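Local structure of N-acetylmuramoyl-L-alanine amidase XlyA (Bacillus subtilis, 3RDR) at residues Asn6-Ile12 and Glu67-Pro73; Ala16-Pro20 and Thr55-Trp59; Thr25-Ile29 and His123-Asn129; Gln113-Lys117 and Phe152-Gly157. The protein hydrolyses the amide bond between N-acetylmuramoyl residues and L-amino acids in cell-wall peptidoglycan, and is seen here as its zinc-containing catalytic domain. The contacts are given in a common frame with arbitrary orientation. Numbering follows the deposited sequence.

Interaction 1: Asn6-Ile12 and Glu67-Pro73; sequences NIIQDFI and EIYQHLP
Strands 7-9 and 68-70 run parallel, with an angle of 29° between the short axes and 4.5 Å at closest approach. Ile7 pairs with Ile68, Ile8 with Tyr69 and Gln9 with Gln70, CA to CA 4.7-4.8 Å. The backbone hydrogen bonds run Ile68 N to Asn6 O (3.1 Å), Ile8 N to Ile68 O (2.7 Å), Gln70 N to Ile8 O (2.9 Å) and Asp10 N to Gln70 O (3.0 Å); beyond the strands, Ile12 N reaches His71 O (3.0 Å). Ile7 (m/p at chi1/chi2), Gln9, Ile68 (m/t) and Gln70 share one face. There Gln9, m/t, gives NE2 to Gln70 OE1 (3.2 Å), while Gln70, t/t, gives NE2 to Leu72 O (2.6 Å). Phe11, chi1 m, places one ring face against Pro73, whose CD sits 4.1 Å from the ring centroid, a CH-pi contact. On the other face of the sheet Ile8, also m/p, stands over the Tyr69 ring, its CB 3.9 Å from the centroid; chi1 of Tyr69 lies off the wells at -92°. A water bridges Asp10 O and His71 ND1, 2.8 Å from each, while His71 NE2 is hydrogen-bonded to Thr62 OG1 and Asp10 makes a salt bridge to Lys51. Ile12, m/t, brings CD1 to 3.6 Å from Leu72 CD1. The pair forms one edge of the mixed sheet of this T7 lysozyme-like amidase fold, with 7-9 outermost.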
# COMPACT_ATOMS: atom_id res chain seq x y z
N ASN A 6 -9.44 -3.49 11.69
CA ASN A 6 -10.59 -3.45 10.79
C ASN A 6 -10.23 -2.98 9.38
O ASN A 6 -9.53 -1.99 9.20
CB ASN A 6 -11.65 -2.52 11.39
CG ASN A 6 -13.04 -2.85 10.92
OD1 ASN A 6 -13.36 -2.73 9.74
ND2 ASN A 6 -13.90 -3.28 11.85
N ILE A 7 -10.73 -3.71 8.37
CA ILE A 7 -10.49 -3.37 6.97
C ILE A 7 -11.79 -2.91 6.32
O ILE A 7 -12.75 -3.68 6.24
CB ILE A 7 -9.95 -4.58 6.15
CG1 ILE A 7 -8.57 -5.01 6.64
CG2 ILE A 7 -9.88 -4.22 4.67
CD1 ILE A 7 -8.59 -5.82 7.91
N ILE A 8 -11.82 -1.67 5.84
CA ILE A 8 -13.01 -1.13 5.19
C ILE A 8 -12.81 -1.07 3.67
O ILE A 8 -11.87 -0.44 3.18
CB ILE A 8 -13.33 0.31 5.68
CG1 ILE A 8 -13.73 0.29 7.16
CG2 ILE A 8 -14.46 0.91 4.85
CD1 ILE A 8 -12.58 0.09 8.11
N GLN A 9 -13.69 -1.75 2.93
CA GLN A 9 -13.60 -1.76 1.47
C GLN A 9 -14.40 -0.60 0.88
O GLN A 9 -15.58 -0.42 1.18
CB GLN A 9 -14.11 -3.08 0.91
CG GLN A 9 -13.34 -4.29 1.42
CD GLN A 9 -13.77 -5.58 0.76
OE1 GLN A 9 -14.96 -5.86 0.63
NE2 GLN A 9 -12.80 -6.40 0.35
N ASP A 10 -13.73 0.19 0.05
CA ASP A 10 -14.35 1.34 -0.59
C ASP A 10 -13.60 1.53 -1.91
O ASP A 10 -12.82 2.46 -2.09
CB ASP A 10 -14.21 2.57 0.31
CG ASP A 10 -14.92 3.78 -0.24
OD1 ASP A 10 -15.94 3.62 -0.93
OD2 ASP A 10 -14.45 4.91 0.03
N PHE A 11 -13.87 0.60 -2.83
CA PHE A 11 -13.23 0.57 -4.13
C PHE A 11 -13.38 1.77 -5.04
O PHE A 11 -14.39 2.49 -5.00
CB PHE A 11 -13.69 -0.68 -4.90
CG PHE A 11 -13.26 -1.98 -4.29
CD1 PHE A 11 -13.65 -3.19 -4.86
CD2 PHE A 11 -12.47 -2.01 -3.14
CE1 PHE A 11 -13.27 -4.41 -4.29
CE2 PHE A 11 -12.08 -3.21 -2.56
CZ PHE A 11 -12.48 -4.42 -3.14
N ILE A 12 -12.35 1.98 -5.85
CA ILE A 12 -12.31 3.04 -6.84
C ILE A 12 -13.30 2.51 -7.88
O ILE A 12 -13.31 1.31 -8.16
CB ILE A 12 -10.91 3.13 -7.46
CG1 ILE A 12 -9.92 3.69 -6.42
CG2 ILE A 12 -10.94 3.99 -8.71
CD1 ILE A 12 -8.46 3.51 -6.81
N GLU A 67 -7.39 2.33 11.34
CA GLU A 67 -7.97 1.34 10.44
C GLU A 67 -7.25 1.21 9.11
O GLU A 67 -6.25 1.87 8.86
CB GLU A 67 -9.43 1.69 10.20
CG GLU A 67 -9.64 3.15 9.86
CD GLU A 67 -11.09 3.54 9.90
OE1 GLU A 67 -11.86 2.87 10.62
OE2 GLU A 67 -11.47 4.53 9.23
N ILE A 68 -7.81 0.35 8.26
CA ILE A 68 -7.27 0.08 6.93
C ILE A 68 -8.38 0.17 5.90
O ILE A 68 -9.48 -0.35 6.11
CB ILE A 68 -6.67 -1.35 6.87
CG1 ILE A 68 -5.54 -1.49 7.88
CG2 ILE A 68 -6.17 -1.65 5.47
CD1 ILE A 68 -5.06 -2.92 8.05
N TYR A 69 -8.11 0.85 4.79
CA TYR A 69 -9.07 0.99 3.71
C TYR A 69 -8.51 0.29 2.48
O TYR A 69 -7.31 0.39 2.20
CB TYR A 69 -9.32 2.47 3.37
CG TYR A 69 -10.48 3.09 4.11
CD1 TYR A 69 -10.40 3.38 5.47
CD2 TYR A 69 -11.68 3.37 3.44
CE1 TYR A 69 -11.49 3.94 6.16
CE2 TYR A 69 -12.77 3.92 4.11
CZ TYR A 69 -12.67 4.20 5.47
OH TYR A 69 -13.75 4.74 6.14
N GLN A 70 -9.37 -0.43 1.76
CA GLN A 70 -8.96 -1.13 0.54
C GLN A 70 -9.62 -0.42 -0.64
O GLN A 70 -10.83 -0.26 -0.68
CB GLN A 70 -9.40 -2.59 0.58
CG GLN A 70 -8.74 -3.47 -0.46
CD GLN A 70 -9.33 -4.87 -0.50
OE1 GLN A 70 -9.78 -5.39 0.52
NE2 GLN A 70 -9.30 -5.50 -1.67
N HIS A 71 -8.80 -0.01 -1.60
CA HIS A 71 -9.28 0.74 -2.75
C HIS A 71 -9.41 -0.10 -4.02
O HIS A 71 -10.04 0.32 -4.98
CB HIS A 71 -8.31 1.89 -3.02
CG HIS A 71 -7.81 2.56 -1.78
ND1 HIS A 71 -8.60 3.40 -1.02
CD2 HIS A 71 -6.62 2.50 -1.15
CE1 HIS A 71 -7.91 3.83 0.02
NE2 HIS A 71 -6.70 3.29 -0.03
N LEU A 72 -8.81 -1.28 -4.01
CA LEU A 72 -8.81 -2.16 -5.17
C LEU A 72 -8.92 -3.62 -4.74
O LEU A 72 -8.46 -4.00 -3.66
CB LEU A 72 -7.50 -1.99 -5.93
CG LEU A 72 -7.27 -1.13 -7.18
CD1 LEU A 72 -8.28 -0.02 -7.33
CD2 LEU A 72 -5.85 -0.59 -7.11
N PRO A 73 -9.54 -4.46 -5.59
CA PRO A 73 -9.66 -5.88 -5.24
C PRO A 73 -8.27 -6.48 -5.46
O PRO A 73 -7.52 -5.99 -6.32
CB PRO A 73 -10.69 -6.40 -6.25
CG PRO A 73 -10.47 -5.51 -7.44
CD PRO A 73 -10.32 -4.15 -6.80
O HOH W 1 -10.84 4.36 -2.42

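Interaction 2: Ala16-Pro20 and Thr55-Trp59; sequences ANNRP and TTTSW
Neither segment is a regular helix or strand: a type I beta turn from Ala16 to Arg19, closed by Arg19 N to Ala16 O at 3.0 Å, rests against loop 55-59, which bends at Thr56 (phi/psi -119/-17). The nearest backbone pair is Asn18 and Thr56, CA to CA 4.5 Å. Ser58, chi1 p, donates a hydrogen bond from OG to Asn18 O at 2.7 Å. Ser58 OG is also hydrogen-bonded to Trp79 N. A water adds an indirect link, accepting from Asn18 N at 3.3 Å and donating to Thr55 O at 2.8 Å.

Packing centres on Asn18, the most deeply covered residue here. Its chi1 is p, its CA-to-CB bond points toward the other loop, and Asn18 CB lies 3.6 Å from Thr56 C and 3.9 Å from Ser58 CB. The contact joins two connections of the amidase domain, the one leading from strand 7-9 to strand 28-33 and the one leading from helix 43-50 to strand 61-63; Asn18 also touches Leu50 of that helix. Within loop 55-59 the side chain of Thr57 is about 8 Å from the zinc ion, so the loop passes close to the metal site. Asn17 CB comes to 3.9 Å from Thr55 O. Thr55, chi1 p, directs its hydroxyl to Asn52 O, while Arg19 points its CA-to-CB bond away and forms a salt bridge with Glu76.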
# COMPACT_ATOMS: atom_id res chain seq x y z
N ALA A 16 -12.38 3.79 -13.96
CA ALA A 16 -11.69 5.03 -13.64
C ALA A 16 -10.27 4.97 -14.18
O ALA A 16 -9.72 3.89 -14.38
CB ALA A 16 -11.68 5.25 -12.12
N ASN A 17 -9.67 6.14 -14.41
CA ASN A 17 -8.31 6.21 -14.92
C ASN A 17 -7.31 5.52 -14.00
O ASN A 17 -6.32 4.95 -14.48
CB ASN A 17 -7.90 7.67 -15.14
CG ASN A 17 -8.55 8.29 -16.37
OD1 ASN A 17 -8.52 9.50 -16.56
ND2 ASN A 17 -9.13 7.45 -17.23
N ASN A 18 -7.54 5.55 -12.69
CA ASN A 18 -6.61 4.89 -11.79
C ASN A 18 -7.04 3.49 -11.35
O ASN A 18 -6.61 2.99 -10.32
CB ASN A 18 -6.27 5.76 -10.58
CG ASN A 18 -7.44 5.98 -9.66
OD1 ASN A 18 -7.27 6.35 -8.49
ND2 ASN A 18 -8.64 5.76 -10.16
N ARG A 19 -7.92 2.87 -12.14
CA ARG A 19 -8.33 1.50 -11.87
C ARG A 19 -8.19 0.78 -13.21
O ARG A 19 -9.18 0.40 -13.84
CB ARG A 19 -9.77 1.40 -11.35
CG ARG A 19 -10.16 -0.05 -11.05
CD ARG A 19 -11.43 -0.22 -10.22
NE ARG A 19 -11.74 -1.64 -10.06
CZ ARG A 19 -12.79 -2.14 -9.41
NH1 ARG A 19 -13.67 -1.34 -8.82
NH2 ARG A 19 -12.98 -3.45 -9.35
N PRO A 20 -6.94 0.60 -13.67
CA PRO A 20 -6.64 -0.07 -14.94
C PRO A 20 -7.34 -1.41 -15.08
O PRO A 20 -7.72 -1.81 -16.17
CB PRO A 20 -5.12 -0.18 -14.93
CG PRO A 20 -4.79 -0.23 -13.46
CD PRO A 20 -5.70 0.83 -12.90
N THR A 55 -7.50 11.44 -10.69
CA THR A 55 -6.33 10.78 -10.11
C THR A 55 -5.81 9.71 -11.07
O THR A 55 -6.59 9.06 -11.77
CB THR A 55 -6.67 10.12 -8.76
OG1 THR A 55 -7.65 9.09 -8.98
CG2 THR A 55 -7.22 11.14 -7.79
N THR A 56 -4.50 9.52 -11.10
CA THR A 56 -3.89 8.53 -11.98
C THR A 56 -3.13 7.44 -11.23
O THR A 56 -2.83 6.38 -11.80
CB THR A 56 -2.94 9.21 -13.00
OG1 THR A 56 -2.05 10.10 -12.30
CG2 THR A 56 -3.74 10.01 -14.04
N THR A 57 -2.82 7.69 -9.96
CA THR A 57 -2.09 6.71 -9.15
C THR A 57 -3.08 5.90 -8.31
O THR A 57 -4.16 6.39 -7.97
CB THR A 57 -1.06 7.40 -8.22
OG1 THR A 57 0.00 7.95 -9.01
CG2 THR A 57 -0.47 6.41 -7.23
N SER A 58 -2.71 4.67 -7.97
CA SER A 58 -3.58 3.83 -7.16
C SER A 58 -2.84 2.65 -6.55
O SER A 58 -1.87 2.15 -7.12
CB SER A 58 -4.76 3.30 -7.99
OG SER A 58 -4.31 2.40 -8.99
N TRP A 59 -3.30 2.23 -5.38
CA TRP A 59 -2.72 1.10 -4.68
C TRP A 59 -3.86 0.38 -3.98
O TRP A 59 -5.00 0.86 -3.98
CB TRP A 59 -1.65 1.58 -3.68
CG TRP A 59 -2.13 2.63 -2.76
CD1 TRP A 59 -2.67 2.45 -1.52
CD2 TRP A 59 -2.16 4.04 -3.02
NE1 TRP A 59 -3.03 3.67 -0.99
CE2 TRP A 59 -2.73 4.66 -1.88
CE3 TRP A 59 -1.75 4.85 -4.09
CZ2 TRP A 59 -2.90 6.05 -1.79
CZ3 TRP A 59 -1.93 6.23 -4.00
CH2 TRP A 59 -2.50 6.81 -2.85
O HOH W 2 -9.22 8.25 -11.95

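Interaction 3: Thr25-Ile29 and His123-Asn129; sequences TPLYI and HNISLAN
His123, the first residue to leave helical phi/psi after helix 105-122, points its CA-to-CB bond toward segment 25-29, and its ND1 is 4.2 Å from Pro26 CG. Asn124 follows with positive phi and psi (50/54), turning the chain so that Ile125 aims at segment 25-29. Ile125, m/t, puts CD1 3.6 Å from Pro26 O, 3.9 Å from Tyr28 O and 3.9 Å from Ile29 CG1; its CG2 lies 3.6 Å from Leu27 O. Ser126 starts a turn through the short 3-10 segment 127-128, closed by Asn129 N to Ser126 O at 2.9 Å. Asn129 then makes both hydrogen bonds between the segments: its side chain, chi1 m, gives ND2 to Leu27 O (2.9 Å), and its O accepts from Ile29 N (3.2 Å). Asn129 ND2 also lies over one face of the Tyr28 ring, 3.3 Å from CE1; that ring meets Trp136 edge-to-face. The Ile29 N bond leads into the parallel pairing of strands 28-33 and 130-132, continued between Ile29 and Val131. The segment closes the beta-alpha-beta crossover from strand 92-97 through helix 105-122 to edge strand 130-132; strand 28-33 lies between the two strands, its Ile29 packed against Leu119 and Met120 of the helix.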
# COMPACT_ATOMS: atom_id res chain seq x y z
N THR A 25 -2.13 -11.81 -10.17
CA THR A 25 -1.90 -12.91 -9.25
C THR A 25 -0.64 -12.38 -8.56
O THR A 25 0.48 -12.59 -9.02
CB THR A 25 -1.59 -14.23 -10.01
OG1 THR A 25 -2.77 -14.65 -10.71
CG2 THR A 25 -1.18 -15.32 -9.03
N PRO A 26 -0.82 -11.65 -7.44
CA PRO A 26 0.28 -11.07 -6.67
C PRO A 26 1.36 -12.01 -6.14
O PRO A 26 1.09 -12.96 -5.42
CB PRO A 26 -0.44 -10.31 -5.56
CG PRO A 26 -1.65 -11.15 -5.32
CD PRO A 26 -2.10 -11.48 -6.73
N LEU A 27 2.60 -11.71 -6.52
CA LEU A 27 3.76 -12.49 -6.08
C LEU A 27 4.59 -11.64 -5.12
O LEU A 27 5.52 -12.14 -4.47
CB LEU A 27 4.62 -12.87 -7.29
CG LEU A 27 3.93 -13.64 -8.42
CD1 LEU A 27 4.90 -13.83 -9.58
CD2 LEU A 27 3.43 -14.99 -7.90
N TYR A 28 4.26 -10.35 -5.03
CA TYR A 28 4.98 -9.42 -4.16
C TYR A 28 4.03 -8.50 -3.39
O TYR A 28 2.84 -8.41 -3.69
CB TYR A 28 5.91 -8.53 -4.98
CG TYR A 28 6.92 -9.25 -5.84
CD1 TYR A 28 8.19 -9.56 -5.35
CD2 TYR A 28 6.61 -9.62 -7.15
CE1 TYR A 28 9.13 -10.21 -6.15
CE2 TYR A 28 7.55 -10.27 -7.95
CZ TYR A 28 8.80 -10.56 -7.45
OH TYR A 28 9.73 -11.19 -8.25
N ILE A 29 4.60 -7.82 -2.41
CA ILE A 29 3.89 -6.85 -1.59
C ILE A 29 4.83 -5.64 -1.53
O ILE A 29 5.96 -5.74 -1.05
CB ILE A 29 3.63 -7.39 -0.18
CG1 ILE A 29 2.63 -8.55 -0.26
CG2 ILE A 29 3.07 -6.29 0.72
CD1 ILE A 29 2.39 -9.27 1.06
N HIS A 123 -1.91 -15.34 0.34
CA HIS A 123 -1.53 -15.32 -1.07
C HIS A 123 -0.21 -16.05 -1.31
O HIS A 123 0.39 -15.96 -2.38
CB HIS A 123 -1.44 -13.88 -1.55
CG HIS A 123 -2.74 -13.14 -1.44
ND1 HIS A 123 -3.75 -13.27 -2.37
CD2 HIS A 123 -3.22 -12.32 -0.48
CE1 HIS A 123 -4.80 -12.56 -1.98
NE2 HIS A 123 -4.50 -11.98 -0.83
N ASN A 124 0.23 -16.78 -0.30
CA ASN A 124 1.46 -17.54 -0.38
C ASN A 124 2.63 -16.70 -0.90
O ASN A 124 3.30 -17.06 -1.86
CB ASN A 124 1.25 -18.76 -1.28
CG ASN A 124 2.38 -19.77 -1.16
OD1 ASN A 124 2.78 -20.12 -0.06
ND2 ASN A 124 2.88 -20.24 -2.30
N ILE A 125 2.85 -15.56 -0.24
CA ILE A 125 3.93 -14.65 -0.61
C ILE A 125 4.97 -14.70 0.51
O ILE A 125 4.63 -14.55 1.68
CB ILE A 125 3.40 -13.21 -0.77
CG1 ILE A 125 2.39 -13.17 -1.92
CG2 ILE A 125 4.55 -12.25 -1.02
CD1 ILE A 125 1.70 -11.83 -2.09
N SER A 126 6.23 -14.91 0.14
CA SER A 126 7.30 -15.00 1.13
C SER A 126 7.77 -13.64 1.63
O SER A 126 7.57 -12.62 0.98
CB SER A 126 8.50 -15.76 0.54
OG SER A 126 9.19 -14.98 -0.41
N LEU A 127 8.41 -13.65 2.80
CA LEU A 127 8.93 -12.44 3.41
C LEU A 127 9.93 -11.75 2.49
O LEU A 127 9.99 -10.52 2.41
CB LEU A 127 9.61 -12.75 4.74
CG LEU A 127 10.16 -11.53 5.49
CD1 LEU A 127 9.00 -10.72 6.06
CD2 LEU A 127 11.09 -11.98 6.60
N ALA A 128 10.72 -12.56 1.79
CA ALA A 128 11.72 -12.03 0.87
C ALA A 128 11.05 -11.20 -0.24
O ALA A 128 11.66 -10.29 -0.80
CB ALA A 128 12.53 -13.17 0.24
N ASN A 129 9.79 -11.51 -0.53
CA ASN A 129 9.08 -10.79 -1.57
C ASN A 129 8.29 -9.58 -1.08
O ASN A 129 7.47 -9.02 -1.80
CB ASN A 129 8.18 -11.76 -2.35
CG ASN A 129 8.96 -12.54 -3.41
OD1 ASN A 129 10.16 -12.76 -3.27
ND2 ASN A 129 8.27 -12.97 -4.46

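Interaction 4: Gln113-Lys117 and Phe152-Gly157; sequences QWLIK and FKAGIG
This is a helix-to-C-terminus packing contact: the middle of helix 105-122 meets the end of helix 149-154 and the last residues of the chain. The closest backbone pair is Gln113 and Ile156, CA to CA 4.8 Å. Gln113, m/t at chi1/chi2, has its CA-to-CB bond directed toward the second segment and gives NE2 to Phe152 O at 2.7 Å. This carbonyl lies near the end of helix 149-154, where the bond it accepts from Gly155 N is weak (3.2 Å). Gln113 NE2 also passes 3.4 Å from Gly155 CA; an ideal CB on this glycine would clash with it at 2.4 Å. In the amidase fold helix 105-122 lies against the central sheet, Leu115 touching strands 61-63 and 68-70, while Gln113, Ile116 and Lys117 meet the C-terminal segment. Ile116, m/t, brings CD1 to 3.8 Å from Phe152 CZ and CG2 to 3.9 Å from Ile156 CD1. Phe152, chi1 t, also has its CE1 3.5 Å from Gln113 CG. Ile156, m/t, reaches further to Met120 of helix 105-122 and to Leu127 in the loop beyond it. Lys117, t at chi1 but bent by m angles at chi3 and chi4, packs CB 4.2 Å from Ile156 CG2 and hydrogen-bonds through NZ to Gly157 O, in the terminal carboxylate, at 2.6 Å.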
# COMPACT_ATOMS: atom_id res chain seq x y z
N GLN A 113 2.16 -4.18 9.50
CA GLN A 113 2.89 -5.45 9.64
C GLN A 113 1.88 -6.58 9.82
O GLN A 113 2.08 -7.68 9.31
CB GLN A 113 3.86 -5.38 10.83
CG GLN A 113 5.00 -4.40 10.60
CD GLN A 113 5.87 -4.18 11.82
OE1 GLN A 113 5.37 -3.87 12.90
NE2 GLN A 113 7.18 -4.31 11.66
N TRP A 114 0.79 -6.30 10.53
CA TRP A 114 -0.24 -7.31 10.72
C TRP A 114 -0.87 -7.64 9.37
O TRP A 114 -1.06 -8.80 9.02
CB TRP A 114 -1.33 -6.80 11.67
CG TRP A 114 -2.56 -7.65 11.61
CD1 TRP A 114 -2.75 -8.88 12.17
CD2 TRP A 114 -3.75 -7.38 10.85
NE1 TRP A 114 -3.97 -9.39 11.81
CE2 TRP A 114 -4.61 -8.49 11.00
CE3 TRP A 114 -4.17 -6.30 10.06
CZ2 TRP A 114 -5.87 -8.56 10.38
CZ3 TRP A 114 -5.42 -6.36 9.45
CH2 TRP A 114 -6.25 -7.48 9.62
N LEU A 115 -1.21 -6.59 8.61
CA LEU A 115 -1.80 -6.76 7.29
C LEU A 115 -0.88 -7.57 6.38
O LEU A 115 -1.32 -8.50 5.71
CB LEU A 115 -2.07 -5.39 6.66
CG LEU A 115 -2.53 -5.36 5.19
CD1 LEU A 115 -3.86 -6.09 5.05
CD2 LEU A 115 -2.67 -3.91 4.72
N ILE A 116 0.39 -7.20 6.36
CA ILE A 116 1.36 -7.89 5.52
C ILE A 116 1.49 -9.37 5.88
O ILE A 116 1.58 -10.22 5.00
CB ILE A 116 2.73 -7.20 5.59
CG1 ILE A 116 2.63 -5.81 4.95
CG2 ILE A 116 3.79 -8.03 4.88
CD1 ILE A 116 3.86 -4.95 5.13
N LYS A 117 1.50 -9.68 7.17
CA LYS A 117 1.60 -11.07 7.61
C LYS A 117 0.40 -11.85 7.10
O LYS A 117 0.53 -12.98 6.61
CB LYS A 117 1.62 -11.16 9.14
CG LYS A 117 1.49 -12.58 9.66
CD LYS A 117 0.67 -12.65 10.94
CE LYS A 117 1.49 -12.32 12.17
NZ LYS A 117 2.43 -13.42 12.53
N PHE A 152 12.03 -3.36 10.04
CA PHE A 152 10.59 -3.30 9.79
C PHE A 152 10.09 -4.69 9.40
O PHE A 152 9.04 -5.13 9.85
CB PHE A 152 10.29 -2.31 8.66
CG PHE A 152 8.90 -2.43 8.09
CD1 PHE A 152 7.79 -2.05 8.84
CD2 PHE A 152 8.70 -2.95 6.81
CE1 PHE A 152 6.50 -2.18 8.32
CE2 PHE A 152 7.41 -3.09 6.29
CZ PHE A 152 6.31 -2.70 7.04
N LYS A 153 10.87 -5.37 8.56
CA LYS A 153 10.50 -6.71 8.11
C LYS A 153 10.62 -7.74 9.22
O LYS A 153 9.81 -8.67 9.30
CB LYS A 153 11.37 -7.12 6.91
CG LYS A 153 11.05 -6.32 5.65
CD LYS A 153 11.86 -6.79 4.44
CE LYS A 153 11.52 -8.22 4.05
NZ LYS A 153 12.27 -8.64 2.83
N ALA A 154 11.62 -7.58 10.09
CA ALA A 154 11.80 -8.51 11.20
C ALA A 154 10.61 -8.40 12.13
O ALA A 154 10.27 -9.34 12.85
CB ALA A 154 13.09 -8.19 11.95
N GLY A 155 9.96 -7.24 12.12
CA GLY A 155 8.80 -7.03 12.98
C GLY A 155 7.53 -7.65 12.43
O GLY A 155 6.53 -7.75 13.14
N ILE A 156 7.56 -8.07 11.17
CA ILE A 156 6.39 -8.68 10.54
C ILE A 156 6.12 -10.05 11.13
O ILE A 156 5.05 -10.30 11.70
CB ILE A 156 6.61 -8.85 9.03
CG1 ILE A 156 6.80 -7.48 8.37
CG2 ILE A 156 5.44 -9.59 8.41
CD1 ILE A 156 7.12 -7.55 6.89
N GLY A 157 7.10 -10.93 10.99
CA GLY A 157 6.99 -12.30 11.48
C GLY A 157 6.00 -12.52 12.61
O GLY A 157 5.00 -13.25 12.38
OXT GLY A 157 6.21 -11.96 13.71

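From the N terminus, interaction 1 pairs the first strand with strand 68-70 and so closes a long loop, within which interaction 2 closes a shorter one by joining 16-20 to 55-59. The two touch through Ile12 O and Arg19 NH1, a probable hydrogen bond. Interaction 3 starts inside the span of both and ends at 123-129, crossing each, and brings strand 28-33 beside the run into the last strand. Interaction 4 follows 1 and 2 in series but crosses 3, bringing the C terminus back to helix 105-122. Trp114 of that helix packs on Ile7 and Ile68, linking interactions 1 and 4; Leu127 meets Lys153 and Ile156, linking 3 and 4.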